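Local atomic coordinates of Sel1 repeat family protein (Pseudomonas aeruginosa, PDB entry 6LCH), a protein that probably serves as an immunity protein that protects its producer against the type VI secretion effector PldB, with a Sel1-repeat scaffold built for protein binding. Residues Tyr189-Val194 and Glu229-Ile234; Ala168-Gly173 and Lys199-Phe204. All coordinates share one frame; numbering follows the deposited sequence.

Contact 1: Tyr189-Val194 and Glu229-Ile234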
# COMPACT_ATOMS: atom_id res chain seq x y z
N TYR A 189 -15.46 -2.94 -1.08
CA TYR A 189 -14.06 -2.97 -0.69
C TYR A 189 -13.19 -2.07 -1.55
O TYR A 189 -12.21 -1.49 -1.06
CB TYR A 189 -13.55 -4.41 -0.73
CG TYR A 189 -13.80 -5.14 0.56
CD1 TYR A 189 -14.51 -6.33 0.59
CD2 TYR A 189 -13.33 -4.63 1.76
CE1 TYR A 189 -14.74 -6.99 1.79
CE2 TYR A 189 -13.55 -5.27 2.95
CZ TYR A 189 -14.25 -6.46 2.96
OH TYR A 189 -14.45 -7.09 4.16
N TYR A 190 -13.51 -1.94 -2.84
CA TYR A 190 -12.83 -0.95 -3.66
C TYR A 190 -13.04 0.45 -3.10
O TYR A 190 -12.12 1.28 -3.09
CB TYR A 190 -13.32 -1.01 -5.11
CG TYR A 190 -12.76 -2.14 -5.95
CD1 TYR A 190 -11.40 -2.25 -6.20
CD2 TYR A 190 -13.61 -3.09 -6.50
CE1 TYR A 190 -10.90 -3.29 -6.98
CE2 TYR A 190 -13.12 -4.13 -7.28
CZ TYR A 190 -11.77 -4.22 -7.52
OH TYR A 190 -11.30 -5.26 -8.29
N GLN A 191 -14.26 0.73 -2.62
CA GLN A 191 -14.54 2.05 -2.06
C GLN A 191 -13.76 2.28 -0.77
O GLN A 191 -13.17 3.35 -0.58
CB GLN A 191 -16.04 2.21 -1.82
CG GLN A 191 -16.46 3.67 -1.63
CD GLN A 191 -17.85 3.82 -1.05
OE1 GLN A 191 -18.36 2.93 -0.38
NE2 GLN A 191 -18.47 4.97 -1.30
N VAL A 192 -13.74 1.28 0.12
CA VAL A 192 -12.94 1.39 1.34
C VAL A 192 -11.49 1.67 0.99
O VAL A 192 -10.81 2.47 1.65
CB VAL A 192 -13.09 0.11 2.18
CG1 VAL A 192 -11.98 0.03 3.23
CG2 VAL A 192 -14.45 0.05 2.83
N SER A 193 -10.98 1.02 -0.06
CA SER A 193 -9.63 1.28 -0.53
C SER A 193 -9.44 2.75 -0.89
O SER A 193 -8.42 3.35 -0.54
CB SER A 193 -9.33 0.39 -1.74
OG SER A 193 -7.99 0.56 -2.18
N VAL A 194 -10.43 3.35 -1.56
CA VAL A 194 -10.34 4.77 -1.91
C VAL A 194 -10.24 5.62 -0.65
O VAL A 194 -9.37 6.49 -0.54
CB VAL A 194 -11.55 5.18 -2.77
CG1 VAL A 194 -11.47 6.66 -3.10
CG2 VAL A 194 -11.60 4.35 -4.03
N GLU A 229 -17.06 11.26 -11.91
CA GLU A 229 -16.14 12.36 -11.69
C GLU A 229 -15.68 12.44 -10.25
O GLU A 229 -14.51 12.77 -9.99
CB GLU A 229 -16.77 13.68 -12.10
CG GLU A 229 -15.74 14.78 -12.11
CD GLU A 229 -15.72 15.60 -10.85
OE1 GLU A 229 -16.47 15.27 -9.91
OE2 GLU A 229 -14.95 16.59 -10.80
N ALA A 230 -16.57 12.17 -9.30
CA ALA A 230 -16.19 12.20 -7.89
C ALA A 230 -15.02 11.26 -7.61
O ALA A 230 -14.17 11.57 -6.77
CB ALA A 230 -17.38 11.85 -7.00
N TYR A 231 -14.97 10.13 -8.32
CA TYR A 231 -13.87 9.20 -8.11
C TYR A 231 -12.63 9.61 -8.89
O TYR A 231 -11.52 9.57 -8.35
CB TYR A 231 -14.31 7.79 -8.49
CG TYR A 231 -15.18 7.17 -7.42
CD1 TYR A 231 -14.67 6.90 -6.16
CD2 TYR A 231 -16.51 6.87 -7.67
CE1 TYR A 231 -15.46 6.35 -5.18
CE2 TYR A 231 -17.31 6.31 -6.70
CZ TYR A 231 -16.78 6.05 -5.45
OH TYR A 231 -17.57 5.50 -4.48
N TYR A 232 -12.79 10.02 -10.16
CA TYR A 232 -11.63 10.45 -10.92
C TYR A 232 -10.97 11.67 -10.30
O TYR A 232 -9.74 11.81 -10.37
CB TYR A 232 -12.00 10.75 -12.37
CG TYR A 232 -10.76 10.88 -13.24
CD1 TYR A 232 -9.99 9.77 -13.54
CD2 TYR A 232 -10.35 12.12 -13.71
CE1 TYR A 232 -8.86 9.87 -14.31
CE2 TYR A 232 -9.21 12.24 -14.49
CZ TYR A 232 -8.47 11.11 -14.79
OH TYR A 232 -7.34 11.21 -15.56
N SER A 233 -11.76 12.56 -9.69
CA SER A 233 -11.19 13.72 -9.01
C SER A 233 -10.41 13.30 -7.78
O SER A 233 -9.36 13.87 -7.47
CB SER A 233 -12.29 14.71 -8.64
OG SER A 233 -11.74 15.83 -7.96
N ILE A 234 -10.91 12.30 -7.04
CA ILE A 234 -10.15 11.75 -5.92
C ILE A 234 -8.87 11.12 -6.43
O ILE A 234 -7.79 11.28 -5.83
CB ILE A 234 -11.01 10.73 -5.15
CG1 ILE A 234 -12.00 11.44 -4.22
CG2 ILE A 234 -10.13 9.77 -4.36
CD1 ILE A 234 -13.09 10.53 -3.70
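Val194 and Tyr231 carry most of the surface shared by Tyr189-Val194 and Glu229-Ile234, two helix segments whose axes stay 12.2 Å apart and whose directions differ by 41°. At that spacing the backbones do not meet, and side chains have to span the gap. Val194 is directed toward the other helix. Its CG1 branch, anti to the backbone N, reaches CG2 of Ile234 at 3.6 Å, the two side chains crossing nearly at right angles. The same CG1 lies near the plane of the Tyr231 ring and approaches its edge, 4.4 Å from CD1.

Tyr231 brings its hydroxyl to the other helix. There Gln191, extended beyond CG, runs across the end of the phenol, with its amide plane 59° from that of the ring. Gln191 NE2 stands 3.3 Å from Tyr231 OH, but the N-H is bent to 125° and the hydrogen bond is weak. The main hold on this buried amide nitrogen is the backbone carbonyl of Tyr253. Helix 199-208 packs on the contact through Ala201 and Leu205, while Leu249 of the short helix 249-252 touches both Val194 and Tyr231. Such packing between helices that are not consecutive in the chain is consistent with the helix stacking of Sel1/TPR-type solenoids, here joining helix 183-195, within a Sel1 repeat, to helix 225-240 farther along the chain.

Contact 2: Ala168-Gly173 and Lys199-Phe204; sequences ASYELG and KSAAFF
Tyr170 meets Ser200 and Ala201 with the CD1-CE1 side of its ring, the part nearest to both. The phenol extends from its helix with CG anti to the backbone N (chi1 180°), and a chi2 of 92° sets the ring plane about perpendicular to the plane through CA, CB and CG, bringing CD1 and CE1 to the start of helix 199-208. CD1 touches the CB of Ala201 at 3.9 Å, and the CA of Ala201 lies at the ring edge, in plane; the backbone N of Ala201 approaches obliquely. The small methyl side chain is in keeping with a close backbone approach, 6.2 Å between the CA atoms of Tyr170 and Ala201. Glu171 OE2, of the same helix as Tyr170, lies in the ring plane at the opposite edge, 3.7 Å from Tyr170 CD2.

Helices 166-178 and 199-208 are separated in the chain by helix 183-195, which packs against both, Ser193 touching Tyr170 as well as Ala201. This is the layered helix packing of a Sel1/TPR-like solenoid, and Tyr190 adds an edge-to-face ring contact with Tyr170 and a further ring contact with Phe204.

Farther out along the ring, the Ser200 side chain comes in obliquely. Its CB is 3.8 Å from Tyr170 CE1, and its OG, swung anti to the backbone N (chi1 -165°), reaches the same CE1 at 3.5 Å. No direct hydrogen bond joins the two hydroxyls. A water 3.2 Å from Tyr170 OH may bridge to Ser200 O and OG, although its very short distances to those two oxygens make its exact position doubtful.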
# COMPACT_ATOMS: atom_id res chain seq x y z
N ALA A 168 -4.39 -3.29 0.24
CA ALA A 168 -4.95 -4.55 0.72
C ALA A 168 -6.45 -4.58 0.52
O ALA A 168 -7.01 -5.61 0.12
CB ALA A 168 -4.60 -4.75 2.19
N SER A 169 -7.13 -3.46 0.80
CA SER A 169 -8.56 -3.37 0.51
C SER A 169 -8.83 -3.45 -0.99
O SER A 169 -9.89 -3.92 -1.40
CB SER A 169 -9.13 -2.08 1.09
OG SER A 169 -9.19 -2.13 2.50
N TYR A 170 -7.88 -2.99 -1.81
CA TYR A 170 -8.00 -3.16 -3.26
C TYR A 170 -7.97 -4.64 -3.63
O TYR A 170 -8.76 -5.10 -4.45
CB TYR A 170 -6.89 -2.40 -3.98
CG TYR A 170 -6.93 -2.53 -5.49
CD1 TYR A 170 -7.63 -1.61 -6.27
CD2 TYR A 170 -6.28 -3.57 -6.14
CE1 TYR A 170 -7.67 -1.73 -7.65
CE2 TYR A 170 -6.33 -3.70 -7.52
CZ TYR A 170 -7.02 -2.77 -8.27
OH TYR A 170 -7.06 -2.89 -9.63
N GLU A 171 -7.03 -5.39 -3.04
CA GLU A 171 -6.96 -6.83 -3.29
C GLU A 171 -8.21 -7.54 -2.79
O GLU A 171 -8.58 -8.59 -3.32
CB GLU A 171 -5.72 -7.42 -2.63
CG GLU A 171 -4.41 -6.90 -3.19
CD GLU A 171 -4.24 -7.21 -4.67
OE1 GLU A 171 -4.44 -8.39 -5.06
OE2 GLU A 171 -3.91 -6.29 -5.44
N LEU A 172 -8.87 -6.99 -1.77
CA LEU A 172 -10.16 -7.52 -1.34
C LEU A 172 -11.19 -7.38 -2.44
O LEU A 172 -11.84 -8.36 -2.83
CB LEU A 172 -10.63 -6.79 -0.08
CG LEU A 172 -10.04 -7.26 1.24
CD1 LEU A 172 -8.58 -7.57 1.08
CD2 LEU A 172 -10.28 -6.19 2.26
N GLY A 173 -11.38 -6.15 -2.93
CA GLY A 173 -12.29 -5.94 -4.04
C GLY A 173 -11.98 -6.83 -5.22
O GLY A 173 -12.87 -7.47 -5.78
N LYS A 199 -5.20 4.80 -4.80
CA LYS A 199 -5.13 5.40 -6.13
C LYS A 199 -5.78 4.49 -7.17
O LYS A 199 -6.66 4.93 -7.92
CB LYS A 199 -3.67 5.67 -6.48
CG LYS A 199 -3.40 5.99 -7.93
CD LYS A 199 -2.74 7.33 -8.10
CE LYS A 199 -1.28 7.34 -7.67
NZ LYS A 199 -0.39 6.72 -8.67
N SER A 200 -5.36 3.23 -7.22
CA SER A 200 -5.86 2.32 -8.24
C SER A 200 -7.36 2.07 -8.08
O SER A 200 -8.06 1.86 -9.08
CB SER A 200 -5.09 1.00 -8.18
OG SER A 200 -5.30 0.23 -9.35
N ALA A 201 -7.87 2.09 -6.85
CA ALA A 201 -9.30 1.87 -6.64
C ALA A 201 -10.11 3.09 -7.07
O ALA A 201 -11.24 2.93 -7.56
CB ALA A 201 -9.58 1.53 -5.18
N ALA A 202 -9.58 4.29 -6.89
CA ALA A 202 -10.28 5.49 -7.34
C ALA A 202 -10.39 5.50 -8.86
O ALA A 202 -11.45 5.82 -9.41
CB ALA A 202 -9.56 6.74 -6.84
N PHE A 203 -9.30 5.16 -9.55
CA PHE A 203 -9.38 5.05 -11.00
C PHE A 203 -10.33 3.93 -11.42
O PHE A 203 -11.08 4.08 -12.39
CB PHE A 203 -7.99 4.81 -11.60
CG PHE A 203 -7.98 4.81 -13.10
CD1 PHE A 203 -7.94 6.01 -13.79
CD2 PHE A 203 -8.02 3.63 -13.81
CE1 PHE A 203 -7.93 6.02 -15.17
CE2 PHE A 203 -8.02 3.63 -15.19
CZ PHE A 203 -7.97 4.83 -15.87
N PHE A 204 -10.31 2.81 -10.70
CA PHE A 204 -11.18 1.70 -11.08
C PHE A 204 -12.64 2.06 -10.90
O PHE A 204 -13.49 1.71 -11.74
CB PHE A 204 -10.85 0.44 -10.29
CG PHE A 204 -11.75 -0.72 -10.63
CD1 PHE A 204 -11.68 -1.33 -11.88
CD2 PHE A 204 -12.68 -1.19 -9.72
CE1 PHE A 204 -12.50 -2.39 -12.20
CE2 PHE A 204 -13.51 -2.25 -10.03
CZ PHE A 204 -13.42 -2.85 -11.27
O HOH W 1 -7.36 0.11 -10.79

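In the fold
From the N terminus the segments come in the order 168-173, 189-194, 199-204 and 229-234, and the two contacts alternate along the chain. Contact 2 closes first, over 25 residues that contain helix 183-195. Contact 1 starts inside that loop and closes over 34 residues that contain helix 199-208, so the two cross and neither nests in the other. Each therefore spans a helix belonging to its neighbour. With centres 8 Å apart they also touch directly: Tyr190 of contact 1 packs against Ala201 and Gly173 of contact 2, and Tyr189 against Leu172. Together they tie helices 166-178, 183-195, 199-208 and 225-240 together as one packed group.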